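PDB 3ELE: amino Transferase from Eubacterium rectale, which probably catalyses pyridoxal-5'-phosphate-dependent transfer of amino groups, as in other class I and II aminotransferases. Local coordinates for residues A118-D122 with A123-F127. Numbering follows the deposited sequence.
Sequences ALTSD and AYDEF
Y124 meets D122 through its backbone: its N donates to D122 OD1 over 2.7 Å, with an N-H...O angle of 160°. The carboxylate is met on its anti side, the donor 20° out of its plane, and D122 can place OD1 there because its CG stands anti to the backbone N (chi1 -176°). D125 N closes the turn by donating to D122 O at 3.1 Å, and the backbone angles of A123 and Y124 make D122 to D125 a type I beta turn; with D122 OD1 on Y124 N it is also an Asx turn. This turn joins helix 108-119 to strand 126-130, an inner strand of the mixed seven-stranded sheet in what is probably the large, PLP-binding domain of a fold-type I aminotransferase. The D125 side chain reaches back to the chain leaving the helix, where OD2 accepts S121 N at 2.8 Å, nearly along its C-O axis, and D122 N more weakly at 3.3 Å. Its other oxygen, OD1, accepts from two waters: one also bonds S121 OG, the other, weakly, D122 OD1, linking like charges 4.4 Å apart (OD1 to OD1). R174 adds a long, weak ion pair to D125 OD2. Were D125 an alanine, S121 N would probably lose its acceptor and R174 a distant counter-charge. At F127 the ring turns an edge to the helix end: L119 CB lies in its plane, 3.9 Å from CZ, and T120 OG1, 3.3 Å from CE2, also bonds to F116 O, while the F116 ring packs edge-to-face with F127.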
ATOM      1  N   ALA A 118      -6.487 -12.635  -2.805  1.00 35.05           N
ATOM      2  CA  ALA A 118      -7.856 -13.090  -2.493  1.00 35.20           C
ATOM      3  C   ALA A 118      -8.217 -14.402  -3.186  1.00 34.40           C
ATOM      4  O   ALA A 118      -8.893 -15.234  -2.622  1.00 32.83           O
ATOM      5  CB  ALA A 118      -8.897 -12.000  -2.865  1.00 34.03           C
ATOM      6  N   LEU A 119      -7.760 -14.569  -4.418  1.00 35.67           N
ATOM      7  CA  LEU A 119      -8.077 -15.765  -5.199  1.00 35.96           C
ATOM      8  C   LEU A 119      -7.144 -16.970  -5.019  1.00 36.62           C
ATOM      9  O   LEU A 119      -7.568 -18.048  -5.351  1.00 37.05           O
ATOM     10  CB  LEU A 119      -8.200 -15.395  -6.688  1.00 35.61           C
ATOM     11  CG  LEU A 119      -9.411 -14.515  -7.023  1.00 34.11           C
ATOM     12  CD1 LEU A 119      -9.349 -14.125  -8.458  1.00 36.07           C
ATOM     13  CD2 LEU A 119     -10.735 -15.268  -6.732  1.00 37.52           C
ATOM     14  N   THR A 120      -5.925 -16.813  -4.476  1.00 35.30           N
ATOM     15  CA  THR A 120      -4.981 -17.962  -4.317  1.00 34.96           C
ATOM     16  C   THR A 120      -5.213 -18.812  -3.029  1.00 34.80           C
ATOM     17  O   THR A 120      -5.005 -18.347  -1.893  1.00 31.75           O
ATOM     18  CB  THR A 120      -3.515 -17.497  -4.404  1.00 34.78           C
ATOM     19  OG1 THR A 120      -3.329 -16.748  -5.615  1.00 34.62           O
ATOM     20  CG2 THR A 120      -2.523 -18.691  -4.376  1.00 35.01           C
ATOM     21  N   SER A 121      -5.611 -20.068  -3.212  1.00 35.60           N
ATOM     22  CA  SER A 121      -5.871 -20.969  -2.088  1.00 35.75           C
ATOM     23  C   SER A 121      -4.922 -22.180  -2.055  1.00 37.72           C
ATOM     24  O   SER A 121      -5.078 -23.062  -1.189  1.00 41.29           O
ATOM     25  CB  SER A 121      -7.337 -21.416  -2.150  1.00 36.51           C
ATOM     26  OG  SER A 121      -7.603 -22.181  -3.318  1.00 39.58           O
ATOM     27  N   ASP A 122      -3.936 -22.232  -2.961  1.00 35.98           N
ATOM     28  CA  ASP A 122      -3.064 -23.407  -3.101  1.00 35.49           C
ATOM     29  C   ASP A 122      -1.809 -23.046  -3.906  1.00 35.74           C
ATOM     30  O   ASP A 122      -1.860 -22.211  -4.817  1.00 35.34           O
ATOM     31  CB  ASP A 122      -3.887 -24.546  -3.751  1.00 36.63           C
ATOM     32  CG  ASP A 122      -3.131 -25.853  -3.878  1.00 38.05           C
ATOM     33  OD1 ASP A 122      -2.300 -25.962  -4.792  1.00 35.58           O
ATOM     34  OD2 ASP A 122      -3.424 -26.807  -3.122  1.00 39.53           O
ATOM     35  N   ALA A 123      -0.692 -23.686  -3.557  1.00 34.58           N
ATOM     36  CA  ALA A 123       0.597 -23.489  -4.222  1.00 33.79           C
ATOM     37  C   ALA A 123       0.565 -23.792  -5.724  1.00 32.36           C
ATOM     38  O   ALA A 123       1.376 -23.256  -6.490  1.00 28.96           O
ATOM     39  CB  ALA A 123       1.704 -24.364  -3.530  1.00 34.09           C
ATOM     40  N   TYR A 124      -0.344 -24.677  -6.130  1.00 31.20           N
ATOM     41  CA  TYR A 124      -0.466 -25.077  -7.520  1.00 32.02           C
ATOM     42  C   TYR A 124      -1.435 -24.250  -8.363  1.00 32.44           C
ATOM     43  O   TYR A 124      -1.563 -24.522  -9.551  1.00 32.70           O
ATOM     44  CB  TYR A 124      -0.743 -26.568  -7.611  1.00 32.79           C
ATOM     45  CG  TYR A 124       0.335 -27.411  -6.969  1.00 32.23           C
ATOM     46  CD1 TYR A 124       1.661 -27.306  -7.398  1.00 34.51           C
ATOM     47  CD2 TYR A 124       0.032 -28.350  -5.969  1.00 35.65           C
ATOM     48  CE1 TYR A 124       2.675 -28.080  -6.842  1.00 33.66           C
ATOM     49  CE2 TYR A 124       1.049 -29.158  -5.398  1.00 36.19           C
ATOM     50  CZ  TYR A 124       2.378 -29.007  -5.842  1.00 36.10           C
ATOM     51  OH  TYR A 124       3.388 -29.777  -5.312  1.00 33.96           O
ATOM     52  N   ASP A 125      -2.072 -23.236  -7.765  1.00 31.69           N
ATOM     53  CA  ASP A 125      -2.949 -22.301  -8.492  1.00 31.69           C
ATOM     54  C   ASP A 125      -2.206 -21.597  -9.612  1.00 31.97           C
ATOM     55  O   ASP A 125      -1.056 -21.167  -9.424  1.00 32.50           O
ATOM     56  CB  ASP A 125      -3.521 -21.230  -7.551  1.00 30.05           C
ATOM     57  CG  ASP A 125      -4.594 -21.771  -6.639  1.00 33.34           C
ATOM     58  OD1 ASP A 125      -4.954 -22.972  -6.738  1.00 26.12           O
ATOM     59  OD2 ASP A 125      -5.093 -20.998  -5.824  1.00 34.34           O
ATOM     60  N   GLU A 126      -2.860 -21.494 -10.769  1.00 32.28           N
ATOM     61  CA  GLU A 126      -2.280 -20.837 -11.942  1.00 31.70           C
ATOM     62  C   GLU A 126      -3.100 -19.643 -12.384  1.00 31.12           C
ATOM     63  O   GLU A 126      -4.338 -19.687 -12.344  1.00 29.33           O
ATOM     64  CB  GLU A 126      -2.182 -21.833 -13.086  1.00 32.07           C
ATOM     65  CG  GLU A 126      -1.188 -22.982 -12.817  1.00 35.93           C
ATOM     66  CD  GLU A 126      -1.230 -24.130 -13.847  1.00 32.19           C
ATOM     67  OE1 GLU A 126      -2.039 -24.107 -14.797  1.00 31.40           O
ATOM     68  OE2 GLU A 126      -0.454 -25.090 -13.673  1.00 37.44           O
ATOM     69  N   PHE A 127      -2.403 -18.557 -12.762  1.00 31.50           N
ATOM     70  CA  PHE A 127      -3.018 -17.399 -13.396  1.00 32.07           C
ATOM     71  C   PHE A 127      -2.386 -17.276 -14.782  1.00 32.83           C
ATOM     72  O   PHE A 127      -1.154 -17.369 -14.927  1.00 31.92           O
ATOM     73  CB  PHE A 127      -2.862 -16.121 -12.568  1.00 33.17           C
ATOM     74  CG  PHE A 127      -3.638 -16.158 -11.294  1.00 36.70           C
ATOM     75  CD1 PHE A 127      -4.979 -15.737 -11.260  1.00 36.96           C
ATOM     76  CD2 PHE A 127      -3.055 -16.655 -10.123  1.00 35.88           C
ATOM     77  CE1 PHE A 127      -5.733 -15.801 -10.051  1.00 36.56           C
ATOM     78  CE2 PHE A 127      -3.786 -16.712  -8.921  1.00 34.27           C
ATOM     79  CZ  PHE A 127      -5.124 -16.272  -8.877  1.00 27.19           C
TER
HETATM   80  O   HOH W   1      -6.815 -23.819  -5.217  1.00 33.61           O
HETATM   81  O   HOH W   2      -4.251 -25.641  -7.237  1.00 31.46           O